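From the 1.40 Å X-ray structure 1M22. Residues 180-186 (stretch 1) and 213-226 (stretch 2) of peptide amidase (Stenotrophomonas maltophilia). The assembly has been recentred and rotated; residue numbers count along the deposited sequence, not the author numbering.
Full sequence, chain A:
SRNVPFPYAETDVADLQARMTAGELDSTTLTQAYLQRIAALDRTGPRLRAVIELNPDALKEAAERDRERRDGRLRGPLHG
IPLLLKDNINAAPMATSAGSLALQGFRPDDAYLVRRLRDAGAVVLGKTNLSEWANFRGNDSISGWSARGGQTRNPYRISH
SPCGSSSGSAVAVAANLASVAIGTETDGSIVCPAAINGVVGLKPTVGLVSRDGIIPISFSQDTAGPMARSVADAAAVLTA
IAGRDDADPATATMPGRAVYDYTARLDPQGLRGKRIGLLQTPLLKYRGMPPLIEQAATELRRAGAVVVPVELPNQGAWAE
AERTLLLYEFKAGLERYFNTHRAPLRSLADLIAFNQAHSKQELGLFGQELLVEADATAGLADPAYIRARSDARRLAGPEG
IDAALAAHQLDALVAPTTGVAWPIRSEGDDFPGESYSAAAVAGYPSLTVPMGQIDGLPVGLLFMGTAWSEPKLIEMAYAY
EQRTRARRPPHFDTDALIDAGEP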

# COMPACT_ATOMS: atom_id res chain seq x y z
N VAL A 180 -11.77 3.35 2.31
CA VAL A 180 -10.44 2.77 2.42
C VAL A 180 -10.00 2.29 1.04
O VAL A 180 -10.78 2.31 0.08
CB VAL A 180 -10.44 1.57 3.39
CG1 VAL A 180 -10.76 2.03 4.80
CG2 VAL A 180 -11.46 0.53 2.93
N ALA A 181 -8.75 1.85 0.94
CA ALA A 181 -8.22 1.35 -0.33
C ALA A 181 -7.18 0.27 -0.10
O ALA A 181 -6.67 0.09 1.01
CB ALA A 181 -7.61 2.49 -1.13
N ILE A 182 -6.88 -0.47 -1.16
CA ILE A 182 -5.88 -1.53 -1.11
C ILE A 182 -4.74 -1.15 -2.04
O ILE A 182 -4.96 -0.71 -3.18
CB ILE A 182 -6.43 -2.90 -1.59
CG1 ILE A 182 -7.70 -3.28 -0.82
CG2 ILE A 182 -5.36 -3.97 -1.41
CD1 ILE A 182 -7.49 -3.45 0.66
N GLY A 183 -3.52 -1.29 -1.55
CA GLY A 183 -2.35 -1.02 -2.36
C GLY A 183 -1.48 -2.27 -2.34
O GLY A 183 -1.89 -3.29 -1.78
N THR A 184 -0.32 -2.21 -2.97
CA THR A 184 0.62 -3.33 -2.94
C THR A 184 2.02 -2.76 -2.79
O THR A 184 2.29 -1.62 -3.18
CB THR A 184 0.59 -4.23 -4.22
OG1 THR A 184 1.20 -3.54 -5.32
CG2 THR A 184 -0.83 -4.62 -4.59
N GLU A 185 2.90 -3.55 -2.19
CA GLU A 185 4.27 -3.12 -1.99
C GLU A 185 5.26 -4.21 -2.33
O GLU A 185 5.05 -5.39 -2.02
CB GLU A 185 4.52 -2.66 -0.54
CG GLU A 185 5.99 -2.29 -0.29
CD GLU A 185 6.22 -1.33 0.88
OE1 GLU A 185 5.31 -0.53 1.20
OE2 GLU A 185 7.33 -1.35 1.46
N THR A 186 6.34 -3.81 -2.99
CA THR A 186 7.44 -4.70 -3.33
C THR A 186 8.60 -4.09 -2.54
O THR A 186 9.33 -4.79 -1.84
CB THR A 186 7.70 -4.71 -4.84
OG1 THR A 186 6.54 -5.24 -5.51
CG2 THR A 186 8.91 -5.56 -5.17
N GLY A 213 -3.93 -13.47 -7.96
CA GLY A 213 -4.74 -12.52 -8.69
C GLY A 213 -4.17 -11.12 -8.74
O GLY A 213 -4.88 -10.17 -9.05
N ILE A 214 -2.88 -10.98 -8.44
CA ILE A 214 -2.23 -9.67 -8.48
C ILE A 214 -1.07 -9.70 -9.48
O ILE A 214 -0.25 -10.61 -9.44
CB ILE A 214 -1.67 -9.26 -7.10
CG1 ILE A 214 -2.78 -9.27 -6.05
CG2 ILE A 214 -1.03 -7.88 -7.18
CD1 ILE A 214 -2.31 -8.93 -4.64
N ILE A 215 -1.02 -8.72 -10.38
CA ILE A 215 0.08 -8.64 -11.35
C ILE A 215 1.29 -8.46 -10.44
O ILE A 215 1.38 -7.50 -9.67
CB ILE A 215 -0.09 -7.44 -12.30
CG1 ILE A 215 -1.35 -7.65 -13.14
CG2 ILE A 215 1.14 -7.30 -13.20
CD1 ILE A 215 -1.64 -6.54 -14.13
N PRO A 216 2.25 -9.38 -10.52
CA PRO A 216 3.43 -9.33 -9.67
C PRO A 216 4.70 -8.63 -10.11
O PRO A 216 4.84 -8.11 -11.21
CB PRO A 216 3.71 -10.80 -9.44
CG PRO A 216 3.52 -11.33 -10.86
CD PRO A 216 2.25 -10.62 -11.33
N ILE A 217 5.64 -8.64 -9.16
CA ILE A 217 7.00 -8.19 -9.39
C ILE A 217 7.81 -9.31 -8.72
O ILE A 217 8.48 -10.07 -9.40
CB ILE A 217 7.38 -6.86 -8.72
CG1 ILE A 217 6.67 -5.69 -9.40
CG2 ILE A 217 8.90 -6.66 -8.85
CD1 ILE A 217 7.03 -4.33 -8.81
N SER A 218 7.67 -9.45 -7.41
CA SER A 218 8.44 -10.43 -6.64
C SER A 218 7.64 -11.32 -5.68
O SER A 218 6.97 -10.82 -4.77
CB SER A 218 9.51 -9.68 -5.85
OG SER A 218 10.09 -10.48 -4.84
N PHE A 219 7.71 -12.64 -5.84
CA PHE A 219 6.99 -13.49 -4.91
C PHE A 219 7.67 -13.45 -3.54
O PHE A 219 7.05 -13.74 -2.52
CB PHE A 219 6.87 -14.93 -5.43
CG PHE A 219 8.17 -15.56 -5.82
CD1 PHE A 219 9.09 -15.95 -4.86
CD2 PHE A 219 8.47 -15.78 -7.16
CE1 PHE A 219 10.29 -16.57 -5.23
CE2 PHE A 219 9.66 -16.39 -7.54
CZ PHE A 219 10.57 -16.79 -6.57
N SER A 220 8.94 -13.06 -3.50
CA SER A 220 9.65 -12.97 -2.23
C SER A 220 9.27 -11.74 -1.40
O SER A 220 9.27 -11.81 -0.17
CB SER A 220 11.17 -12.94 -2.47
OG SER A 220 11.64 -14.18 -2.96
N GLN A 221 8.92 -10.63 -2.06
CA GLN A 221 8.62 -9.39 -1.35
C GLN A 221 7.22 -8.81 -1.51
O GLN A 221 6.78 -8.02 -0.68
CB GLN A 221 9.64 -8.32 -1.76
CG GLN A 221 11.08 -8.76 -1.52
CD GLN A 221 12.14 -7.74 -1.92
OE1 GLN A 221 13.33 -8.06 -1.98
NE2 GLN A 221 11.73 -6.50 -2.18
N ASP A 222 6.51 -9.19 -2.57
CA ASP A 222 5.19 -8.65 -2.85
C ASP A 222 4.12 -8.92 -1.81
O ASP A 222 4.03 -10.01 -1.25
CB ASP A 222 4.62 -9.24 -4.15
CG ASP A 222 5.21 -8.63 -5.41
OD1 ASP A 222 6.23 -7.91 -5.35
OD2 ASP A 222 4.63 -8.91 -6.48
N THR A 223 3.29 -7.91 -1.56
CA THR A 223 2.13 -8.09 -0.71
C THR A 223 1.17 -6.93 -0.82
O THR A 223 1.58 -5.78 -1.00
CB THR A 223 2.46 -8.28 0.79
OG1 THR A 223 1.24 -8.55 1.50
CG2 THR A 223 3.11 -7.05 1.38
N ALA A 224 -0.11 -7.25 -0.75
CA ALA A 224 -1.14 -6.23 -0.77
C ALA A 224 -1.24 -5.76 0.67
O ALA A 224 -0.79 -6.44 1.60
CB ALA A 224 -2.46 -6.82 -1.23
N GLY A 225 -1.83 -4.59 0.87
CA GLY A 225 -1.98 -4.06 2.21
C GLY A 225 -2.97 -2.92 2.22
O GLY A 225 -3.22 -2.31 1.18
N PRO A 226 -3.54 -2.61 3.38
CA PRO A 226 -4.51 -1.52 3.49
C PRO A 226 -3.91 -0.12 3.52
O PRO A 226 -2.79 0.08 3.97
CB PRO A 226 -5.24 -1.85 4.78
CG PRO A 226 -4.14 -2.40 5.63
CD PRO A 226 -3.38 -3.31 4.67

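This contact is a short antiparallel β ladder, paired through the backbone and closed at one end by side-chain hydrogen bonds around Thr186. The first strand, which ends at Glu185, runs against the strand that begins at Thr223, with 146° between their directions. Four residue pairs are in register: Ile182 with Pro226, Gly183 with Gly225, Thr184 with Ala224, and Glu185 with Thr223.

Two of these pairs carry the hydrogen bonds. Gly183 N donates to Gly225 O at 2.9 Å and is nearly linear, with an angle of 175° at the hydrogen. Gly225 N returns a bond to Gly183 O at 3.0 Å. Two residues on, Glu185 N donates to Thr223 O at 2.9 Å, and Thr223 N donates to Glu185 O at 3.1 Å. The last is the most bent of the four, at 140°.

The same carbonyls also receive CA-H...O contacts. Ala224 CA lies 3.2 Å from Gly183 O, and Thr184 CA lies 3.3 Å from Thr223 O. The Thr184 and Ala224 CA atoms are 4.0 Å apart, so the strands are close at this non-hydrogen-bonded pair.

Side chains of Ile182, Thr184, Ala224 and Pro226 share one face of the sheet. Ile182 CG2 packs 4.1 Å from Ala224 CB. Thr184 CG2 is 4.3 Å from Ala224 CB and 4.2 Å from Ile214 CG2, so the loop before the second strand also reaches this face. The other face has the side chains of Glu185 and Thr223, while the paired glycines contribute none. Glu185 turns its end away from the second stretch, and its carboxylate is hydrogen-bonded outside this contact.

Beyond the ladder, Thr186 has the largest area covered by the other stretch. Its OG1 donates to Asp222 OD1 at 2.7 Å. Its carbonyl is held too: Gln221 NE2 donates to Thr186 O at 3.0 Å. Thr186 is thus bound through both side chain and backbone. Its OG1 also lies 3.5 Å from Ile217 CD1, a van der Waals approach.

Asp222 links this end of the contact to its own loop. Ile217 N donates to Asp222 OD2 at 2.9 Å, and Ser218 N donates to Asp222 OD1 at 2.9 Å. OD1 therefore accepts from both stretches. A further bond within the loop runs from Gln221 N to Ser218 OG at 3.0 Å. The carboxylate of Asp222 thus ties the loop's backbone to the Thr186 hydroxyl, next to the backbone ladder.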